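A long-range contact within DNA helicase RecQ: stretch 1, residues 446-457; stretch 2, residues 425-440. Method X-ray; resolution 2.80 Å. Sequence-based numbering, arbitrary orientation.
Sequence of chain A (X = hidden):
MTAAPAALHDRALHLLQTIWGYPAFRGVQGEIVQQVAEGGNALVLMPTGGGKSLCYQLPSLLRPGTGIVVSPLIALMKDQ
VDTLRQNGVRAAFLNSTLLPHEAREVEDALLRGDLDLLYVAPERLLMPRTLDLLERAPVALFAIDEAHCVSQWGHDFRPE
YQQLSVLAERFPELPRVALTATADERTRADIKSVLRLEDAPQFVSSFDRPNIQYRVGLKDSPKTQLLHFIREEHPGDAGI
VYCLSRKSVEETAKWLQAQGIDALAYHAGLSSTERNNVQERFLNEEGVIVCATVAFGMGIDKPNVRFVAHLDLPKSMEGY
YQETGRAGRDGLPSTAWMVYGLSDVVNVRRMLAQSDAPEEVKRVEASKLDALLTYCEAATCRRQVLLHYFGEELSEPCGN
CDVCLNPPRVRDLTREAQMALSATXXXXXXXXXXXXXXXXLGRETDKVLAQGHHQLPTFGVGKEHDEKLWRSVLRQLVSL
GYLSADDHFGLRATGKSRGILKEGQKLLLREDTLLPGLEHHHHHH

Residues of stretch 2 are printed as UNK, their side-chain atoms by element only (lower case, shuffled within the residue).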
ATOM      1  N   ASP A 446      12.094  -6.818  39.847  1.00 76.74           N
ATOM      2  CA  ASP A 446      13.477  -7.199  40.002  1.00 72.00           C
ATOM      3  C   ASP A 446      14.162  -7.096  38.661  1.00 72.30           C
ATOM      4  O   ASP A 446      15.374  -6.838  38.598  1.00 73.96           O
ATOM      5  CB  ASP A 446      13.560  -8.602  40.602  1.00 86.81           C
ATOM      6  CG  ASP A 446      13.044  -8.647  42.048  1.00 82.07           C
ATOM      7  OD1 ASP A 446      12.951  -7.573  42.699  1.00 72.70           O
ATOM      8  OD2 ASP A 446      12.704  -9.759  42.516  1.00 79.35           O
ATOM      9  N   LYS A 447      13.374  -7.264  37.593  1.00 75.69           N
ATOM     10  CA  LYS A 447      13.828  -6.959  36.224  1.00 76.77           C
ATOM     11  C   LYS A 447      14.317  -5.512  36.191  1.00 70.89           C
ATOM     12  O   LYS A 447      15.325  -5.195  35.551  1.00 61.59           O
ATOM     13  CB  LYS A 447      12.713  -7.180  35.199  1.00 68.24           C
ATOM     14  CG  LYS A 447      11.333  -7.044  35.822  1.00 78.06           C
ATOM     15  CD  LYS A 447      10.181  -6.695  34.847  1.00 75.54           C
ATOM     16  CE  LYS A 447       9.756  -7.874  33.959  1.00 70.98           C
ATOM     17  NZ  LYS A 447       8.611  -7.516  33.062  1.00 64.24           N
ATOM     18  N   VAL A 448      13.582  -4.639  36.882  1.00 64.39           N
ATOM     19  CA  VAL A 448      13.973  -3.243  36.982  1.00 65.84           C
ATOM     20  C   VAL A 448      15.308  -3.105  37.731  1.00 68.15           C
ATOM     21  O   VAL A 448      16.261  -2.530  37.206  1.00 68.61           O
ATOM     22  CB  VAL A 448      12.880  -2.395  37.687  1.00 63.67           C
ATOM     23  CG1 VAL A 448      13.447  -1.063  38.193  1.00 62.98           C
ATOM     24  CG2 VAL A 448      11.705  -2.170  36.769  1.00 57.32           C
ATOM     25  N   LEU A 449      15.394  -3.693  38.922  1.00 72.15           N
ATOM     26  CA  LEU A 449      16.568  -3.555  39.783  1.00 68.55           C
ATOM     27  C   LEU A 449      17.795  -4.143  39.079  1.00 68.11           C
ATOM     28  O   LEU A 449      18.900  -3.591  39.157  1.00 66.01           O
ATOM     29  CB  LEU A 449      16.314  -4.255  41.123  1.00 66.47           C
ATOM     30  CG  LEU A 449      15.182  -3.634  41.967  1.00 76.46           C
ATOM     31  CD1 LEU A 449      14.812  -4.466  43.205  1.00 73.33           C
ATOM     32  CD2 LEU A 449      15.491  -2.210  42.378  1.00 72.56           C
ATOM     33  N   ALA A 450      17.586  -5.247  38.367  1.00 62.78           N
ATOM     34  CA  ALA A 450      18.646  -5.872  37.580  1.00 64.73           C
ATOM     35  C   ALA A 450      19.314  -4.950  36.534  1.00 62.77           C
ATOM     36  O   ALA A 450      20.480  -5.163  36.175  1.00 63.23           O
ATOM     37  CB  ALA A 450      18.095  -7.113  36.889  1.00 66.04           C
ATOM     38  N   GLN A 451      18.578  -3.956  36.025  1.00 64.19           N
ATOM     39  CA  GLN A 451      19.100  -3.047  34.992  1.00 59.97           C
ATOM     40  C   GLN A 451      19.439  -1.656  35.553  1.00 59.31           C
ATOM     41  O   GLN A 451      19.968  -0.795  34.832  1.00 53.19           O
ATOM     42  CB  GLN A 451      18.112  -2.923  33.829  1.00 54.80           C
ATOM     43  CG  GLN A 451      17.711  -4.225  33.169  1.00 52.78           C
ATOM     44  CD  GLN A 451      18.722  -4.693  32.145  1.00 52.90           C
ATOM     45  OE1 GLN A 451      19.612  -3.943  31.758  1.00 53.30           O
ATOM     46  NE2 GLN A 451      18.591  -5.941  31.700  1.00 49.66           N
ATOM     47  N   GLY A 452      19.142  -1.462  36.838  1.00 57.18           N
ATOM     48  CA  GLY A 452      19.443  -0.233  37.561  1.00 59.72           C
ATOM     49  C   GLY A 452      18.393   0.850  37.405  1.00 65.63           C
ATOM     50  O   GLY A 452      18.473   1.940  37.999  1.00 66.09           O
ATOM     51  N   HIS A 453      17.351   0.506  36.659  1.00 65.31           N
ATOM     52  CA  HIS A 453      16.337   1.457  36.247  1.00 57.39           C
ATOM     53  C   HIS A 453      15.652   2.134  37.400  1.00 55.34           C
ATOM     54  O   HIS A 453      14.997   3.144  37.204  1.00 60.06           O
ATOM     55  CB  HIS A 453      15.320   0.749  35.376  1.00 53.29           C
ATOM     56  CG  HIS A 453      15.863   0.353  34.041  1.00 53.33           C
ATOM     57  ND1 HIS A 453      15.171  -0.446  33.161  1.00 51.58           N
ATOM     58  CD2 HIS A 453      17.015   0.698  33.417  1.00 46.28           C
ATOM     59  CE1 HIS A 453      15.884  -0.601  32.056  1.00 47.26           C
ATOM     60  NE2 HIS A 453      17.004   0.086  32.187  1.00 46.58           N
ATOM     61  N   HIS A 454      15.851   1.624  38.607  1.00 56.04           N
ATOM     62  CA  HIS A 454      15.138   2.157  39.764  1.00 66.93           C
ATOM     63  C   HIS A 454      15.639   3.532  40.200  1.00 66.47           C
ATOM     64  O   HIS A 454      14.926   4.257  40.893  1.00 65.95           O
ATOM     65  CB  HIS A 454      15.193   1.175  40.951  1.00 70.10           C
ATOM     66  CG  HIS A 454      16.572   0.700  41.296  1.00 71.56           C
ATOM     67  ND1 HIS A 454      17.223  -0.279  40.574  1.00 67.77           N
ATOM     68  CD2 HIS A 454      17.406   1.047  42.305  1.00 69.15           C
ATOM     69  CE1 HIS A 454      18.410  -0.499  41.110  1.00 69.46           C
ATOM     70  NE2 HIS A 454      18.547   0.293  42.161  1.00 73.49           N
ATOM     71  N   GLN A 455      16.846   3.923  39.812  1.00 67.51           N
ATOM     72  CA  GLN A 455      17.136   5.341  39.982  1.00 71.52           C
ATOM     73  C   GLN A 455      17.853   5.985  38.799  1.00 56.30           C
ATOM     74  O   GLN A 455      18.803   6.731  38.946  1.00 56.56           O
ATOM     75  CB  GLN A 455      17.848   5.582  41.332  1.00 79.68           C
ATOM     76  CG  GLN A 455      18.784   4.492  41.835  1.00 81.49           C
ATOM     77  CD  GLN A 455      18.895   4.497  43.368  1.00 85.45           C
ATOM     78  OE1 GLN A 455      18.058   5.095  44.067  1.00 84.58           O
ATOM     79  NE2 GLN A 455      19.915   3.814  43.894  1.00 79.13           N
ATOM     80  N   LEU A 456      17.246   5.765  37.639  1.00 56.34           N
ATOM     81  CA  LEU A 456      17.298   6.684  36.516  1.00 51.62           C
ATOM     82  C   LEU A 456      16.424   7.850  36.962  1.00 52.78           C
ATOM     83  O   LEU A 456      15.498   7.652  37.751  1.00 54.69           O
ATOM     84  CB  LEU A 456      16.718   6.040  35.264  1.00 50.11           C
ATOM     85  CG  LEU A 456      17.558   5.211  34.310  1.00 54.12           C
ATOM     86  CD1 LEU A 456      18.404   4.204  35.057  1.00 63.06           C
ATOM     87  CD2 LEU A 456      16.589   4.473  33.404  1.00 52.02           C
ATOM     88  N   PRO A 457      16.691   9.065  36.475  1.00 46.95           N
ATOM     89  CA  PRO A 457      15.832  10.188  36.886  1.00 55.17           C
ATOM     90  C   PRO A 457      14.368  10.068  36.418  1.00 53.65           C
ATOM     91  O   PRO A 457      13.504  10.742  36.983  1.00 55.21           O
ATOM     92  CB  PRO A 457      16.510  11.395  36.237  1.00 42.39           C
ATOM     93  CG  PRO A 457      17.190  10.828  35.064  1.00 49.71           C
ATOM     94  CD  PRO A 457      17.711   9.488  35.514  1.00 45.04           C
ATOM     95  N   UNK A 425      13.600   5.635  25.522  1.00 35.14           N
ATOM     96  CA  UNK A 425      14.911   6.103  25.038  1.00 38.47           C
ATOM     97  C   UNK A 425      15.998   5.998  26.112  1.00 34.16           C
ATOM     98  O   UNK A 425      17.058   5.440  25.855  1.00 30.48           O
ATOM     99  c   UNK A 425      14.004   7.583  23.213  1.00 32.03           C
ATOM    100  c   UNK A 425      14.849   7.564  24.489  1.00 35.79           C
ATOM    101  c   UNK A 425      16.266   8.112  24.171  1.00 27.43           C
ATOM    102  c   UNK A 425      13.857   8.936  22.586  1.00 26.15           C
ATOM    103  N   UNK A 426      15.744   6.472  27.322  1.00 31.79           N
ATOM    104  CA  UNK A 426      16.801   6.389  28.304  1.00 34.30           C
ATOM    105  C   UNK A 426      17.054   4.939  28.737  1.00 38.20           C
ATOM    106  O   UNK A 426      17.958   4.690  29.515  1.00 46.86           O
ATOM    107  c   UNK A 426      15.925   8.608  29.265  1.00 39.72           C
ATOM    108  n   UNK A 426      19.230  10.959  27.804  1.00 50.69           N
ATOM    109  c   UNK A 426      16.539   7.259  29.533  1.00 36.63           C
ATOM    110  c   UNK A 426      16.960   9.686  28.876  1.00 42.27           C
ATOM    111  n   UNK A 426      18.341   9.288  29.139  1.00 53.52           N
ATOM    112  n   UNK A 426      20.646   9.465  28.889  1.00 40.89           N
ATOM    113  c   UNK A 426      19.406   9.908  28.618  1.00 56.13           C
ATOM    114  N   UNK A 427      16.254   3.990  28.267  1.00 35.80           N
ATOM    115  CA  UNK A 427      16.514   2.580  28.535  1.00 31.54           C
ATOM    116  C   UNK A 427      17.001   1.843  27.286  1.00 31.66           C
ATOM    117  O   UNK A 427      17.088   0.629  27.276  1.00 38.24           O
ATOM    118  c   UNK A 427      15.249   1.860  29.080  1.00 38.44           C
ATOM    119  o   UNK A 427      14.187   1.911  28.105  1.00 42.45           O
ATOM    120  c   UNK A 427      14.782   2.490  30.382  1.00 32.26           C
ATOM    121  N   UNK A 428      17.264   2.547  26.202  1.00 28.83           N
ATOM    122  CA  UNK A 428      17.906   1.895  25.075  1.00 29.43           C
ATOM    123  C   UNK A 428      17.016   1.105  24.118  1.00 38.62           C
ATOM    124  O   UNK A 428      17.505   0.165  23.488  1.00 37.54           O
ATOM    125  N   UNK A 429      15.734   1.476  23.980  1.00 36.77           N
ATOM    126  CA  UNK A 429      14.915   0.973  22.883  1.00 31.92           C
ATOM    127  C   UNK A 429      14.880  -0.537  22.735  1.00 36.46           C
ATOM    128  O   UNK A 429      15.045  -1.065  21.636  1.00 36.11           O
ATOM    129  c   UNK A 429      15.342   3.054  21.590  1.00 36.21           C
ATOM    130  c   UNK A 429      15.414   1.569  21.589  1.00 32.71           C
ATOM    131  o   UNK A 429      14.260   3.608  21.491  1.00 39.10           O
ATOM    132  n   UNK A 429      16.489   3.725  21.719  1.00 38.48           N
ATOM    133  N   UNK A 430      14.659  -1.231  23.847  1.00 44.20           N
ATOM    134  CA  UNK A 430      14.824  -2.676  23.861  1.00 42.89           C
ATOM    135  C   UNK A 430      13.912  -3.388  24.840  1.00 43.86           C
ATOM    136  O   UNK A 430      13.684  -4.590  24.715  1.00 53.60           O
ATOM    137  c   UNK A 430      16.625  -2.460  25.571  1.00 47.93           C
ATOM    138  c   UNK A 430      16.267  -2.989  24.200  1.00 43.30           C
ATOM    139  c   UNK A 430      20.002  -3.867  25.187  1.00 60.81           C
ATOM    140  n   UNK A 430      18.718  -3.722  25.456  1.00 56.20           N
ATOM    141  n   UNK A 430      20.492  -5.073  24.936  1.00 65.53           N
ATOM    142  n   UNK A 430      20.778  -2.784  25.123  1.00 60.29           N
ATOM    143  c   UNK A 430      18.114  -2.431  25.745  1.00 53.12           C
ATOM    144  N   UNK A 431      13.368  -2.660  25.801  1.00 45.50           N
ATOM    145  CA  UNK A 431      12.502  -3.295  26.789  1.00 49.79           C
ATOM    146  C   UNK A 431      11.070  -3.293  26.275  1.00 52.50           C
ATOM    147  O   UNK A 431      10.762  -2.588  25.299  1.00 46.85           O
ATOM    148  c   UNK A 431      12.619  -2.612  28.153  1.00 46.73           C
ATOM    149  c   UNK A 431      14.987  -1.920  28.654  1.00 53.98           C
ATOM    150  c   UNK A 431      16.448  -3.282  29.983  1.00 52.86           C
ATOM    151  c   UNK A 431      14.199  -3.982  29.548  1.00 56.06           C
ATOM    152  c   UNK A 431      15.442  -4.207  30.131  1.00 56.27           C
ATOM    153  c   UNK A 431      13.957  -2.837  28.806  1.00 55.53           C
ATOM    154  c   UNK A 431      16.221  -2.140  29.239  1.00 53.60           C
ATOM    155  N   UNK A 432      10.237  -4.148  26.879  1.00 53.19           N
ATOM    156  CA  UNK A 432       8.873  -4.388  26.431  1.00 35.15           C
ATOM    157  C   UNK A 432       7.895  -3.484  27.128  1.00 41.45           C
ATOM    158  O   UNK A 432       8.216  -2.871  28.149  1.00 41.68           O
ATOM    159  N   UNK A 433       6.687  -3.425  26.587  1.00 45.12           N
ATOM    160  CA  UNK A 433       5.652  -2.528  27.090  1.00 43.36           C
ATOM    161  C   UNK A 433       5.457  -2.630  28.605  1.00 43.84           C
ATOM    162  O   UNK A 433       5.310  -1.614  29.300  1.00 37.85           O
ATOM    163  c   UNK A 433       4.345  -2.806  26.369  1.00 39.97           C
ATOM    164  N   UNK A 434       5.407  -3.864  29.108  1.00 47.91           N
ATOM    165  CA  UNK A 434       5.205  -4.085  30.544  1.00 48.34           C
ATOM    166  C   UNK A 434       6.368  -3.530  31.379  1.00 46.19           C
ATOM    167  O   UNK A 434       6.148  -2.846  32.381  1.00 38.33           O
ATOM    168  c   UNK A 434       5.015  -5.548  30.821  1.00 44.00           C
ATOM    169  N   UNK A 435       7.599  -3.815  30.951  1.00 50.39           N
ATOM    170  CA  UNK A 435       8.778  -3.292  31.635  1.00 47.95           C
ATOM    171  C   UNK A 435       8.826  -1.766  31.669  1.00 48.96           C
ATOM    172  O   UNK A 435       8.997  -1.164  32.733  1.00 48.59           O
ATOM    173  c   UNK A 435      10.060  -3.813  30.999  1.00 47.94           C
ATOM    174  c   UNK A 435      11.285  -3.406  31.751  1.00 56.21           C
ATOM    175  n   UNK A 435      13.052  -2.421  32.603  1.00 63.15           N
ATOM    176  n   UNK A 435      11.772  -4.127  32.822  1.00 61.78           N
ATOM    177  c   UNK A 435      12.095  -2.328  31.623  1.00 56.50           C
ATOM    178  c   UNK A 435      12.834  -3.514  33.314  1.00 63.15           C
ATOM    179  N   UNK A 436       8.658  -1.151  30.503  1.00 45.00           N
ATOM    180  CA  UNK A 436       8.563   0.295  30.394  1.00 41.74           C
ATOM    181  C   UNK A 436       7.526   0.854  31.379  1.00 44.18           C
ATOM    182  O   UNK A 436       7.738   1.889  32.038  1.00 41.59           O
ATOM    183  c   UNK A 436      10.501   1.120  28.166  1.00 40.67           C
ATOM    184  c   UNK A 436       9.212   0.404  27.869  1.00 46.03           C
ATOM    185  c   UNK A 436       8.677   0.836  26.505  1.00 45.41           C
ATOM    186  c   UNK A 436       8.181   0.675  28.971  1.00 41.69           C
ATOM    187  N   UNK A 437       6.409   0.145  31.482  1.00 40.81           N
ATOM    188  CA  UNK A 437       5.298   0.579  32.320  1.00 41.33           C
ATOM    189  C   UNK A 437       5.714   0.549  33.783  1.00 43.05           C
ATOM    190  O   UNK A 437       5.262   1.383  34.577  1.00 36.32           O
ATOM    191  c   UNK A 437       2.898   0.167  32.934  1.00 36.90           C
ATOM    192  o   UNK A 437       3.705  -0.269  30.696  1.00 41.83           O
ATOM    193  c   UNK A 437       4.059  -0.293  32.087  1.00 39.56           C
ATOM    194  N   UNK A 438       6.575  -0.420  34.123  1.00 44.96           N
ATOM    195  CA  UNK A 438       7.125  -0.551  35.481  1.00 48.38           C
ATOM    196  C   UNK A 438       7.970   0.658  35.815  1.00 49.78           C
ATOM    197  O   UNK A 438       7.839   1.250  36.895  1.00 50.36           O
ATOM    198  o   UNK A 438       6.069  -2.920  36.522  1.00 64.24           O
ATOM    199  o   UNK A 438       7.668  -4.167  35.621  1.00 59.15           O
ATOM    200  c   UNK A 438       7.184  -3.055  35.955  1.00 61.47           C
ATOM    201  c   UNK A 438       7.991  -1.808  35.628  1.00 50.94           C
ATOM    202  N   UNK A 439       8.842   1.012  34.874  1.00 42.48           N
ATOM    203  CA  UNK A 439       9.704   2.155  35.043  1.00 42.43           C
ATOM    204  C   UNK A 439       8.842   3.392  35.212  1.00 46.70           C
ATOM    205  O   UNK A 439       9.008   4.169  36.162  1.00 49.26           O
ATOM    206  c   UNK A 439      11.579   1.099  33.702  1.00 43.52           C
ATOM    207  c   UNK A 439      11.490   3.583  34.011  1.00 41.69           C
ATOM    208  c   UNK A 439      10.670   2.325  33.851  1.00 44.33           C
ATOM    209  N   UNK A 440       7.896   3.560  34.297  1.00 47.68           N
ATOM    210  CA  UNK A 440       6.993   4.700  34.359  1.00 46.68           C
ATOM    211  C   UNK A 440       6.273   4.808  35.707  1.00 50.91           C
ATOM    212  O   UNK A 440       6.054   5.906  36.205  1.00 52.89           O
ATOM    213  c   UNK A 440       5.540   4.594  30.734  1.00 42.17           C
ATOM    214  c   UNK A 440       5.977   4.617  33.228  1.00 44.27           C
ATOM    215  c   UNK A 440       6.799   6.495  31.801  1.00 37.29           C
ATOM    216  c   UNK A 440       6.521   4.999  31.852  1.00 46.17           C
TER

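Position 425 has four side-chain carbons, forked at the first, with one arm two carbons long. None reaches stretch 1. This is I425, in the end of a helix that begins earlier in the chain.

Position 426 has three carbons, a nitrogen, then a carbon carrying two more nitrogens. Its backbone O lies 4.1 Å from L456 CD2. This is R426.

Position 427 has one carbon carrying an oxygen and a carbon. The end carbon sits over one face of the H453 ring. This is T427. Its CG2 is 3.9 Å from the ring centroid, a CH-pi contact, and 4.0 Å from L456 CD2.

Position 428 has no side-chain atoms: G428. Its phi is positive, and a CB would be jammed against the carbonyl O of T427. Its N hydrogen-bonds to I425 O at 2.9 Å.

Position 429 has two carbons, the second carrying one oxygen and one nitrogen. The pattern gives N429. It does not touch stretch 1.

Position 430 repeats the pattern of three carbons, a nitrogen and a carbon with two nitrogens. This is R430. Its CA-to-CB bond points toward stretch 1, but its NE stays 6.4 Å from Q451 OE1.

Position 431 has one carbon and a ring of six carbons, without oxygen. The edge of H453 points at its face, and Q451 lies at its edge. This is F431. Its CE2 is 3.2 Å from H453 CE1, and the planes meet at 79°. Its CZ is 3.4 Å from Q451 CD.

Position 432 has no side-chain atoms: G432. It sits at the N-cap position, right before the next helix, and its O accepts a hydrogen bond from the N of 436.

Positions 433 and 434 each have a single carbon. They are A433 and A434, and neither makes a close contact with stretch 1.

Position 435 has one carbon and a five-membered ring of three carbons and two nitrogens. A ring nitrogen meets H453 ND1. This is H435. Its NE2 is 2.9 Å from H453 ND1, a nearly straight hydrogen bond in which either could be the donor. CE1 of H435 lies 3.8 Å from V448 N.

Position 436 has four carbons, forked at the second: L436. It makes no contact across the stretches.

Position 437 has one carbon carrying an oxygen and a carbon: T437. Its OG1 donates to A433 O at 2.5 Å, within its own helix.

Position 438 has two carbons, the second carrying two oxygens. One oxygen lies near K447. This is D438. Its OD2 is 3.6 Å from K447 CD and 4.3 Å from K447 NZ, too far for a salt bridge.

Position 439 has three carbons, forked at the first. One nears H453 and V448. This is V439. Its CG2 lies 3.9 Å from H453 ND1 and 4.5 Å from V448 CG2.

Position 440 has four carbons, forked at the second: L440. It is buried, but out of reach of stretch 1.

The contact centers on H453. Its ND1 shares a hydrogen bond with H435 NE2, and its ring receives T427 on one face and turns an edge to F431. V448 packs beside V439. The two helices cross at 77°, and the surfaces bury 492 Å² in all.

Stretch 2 (425-440) IRTGNRFGAAHLTDVL
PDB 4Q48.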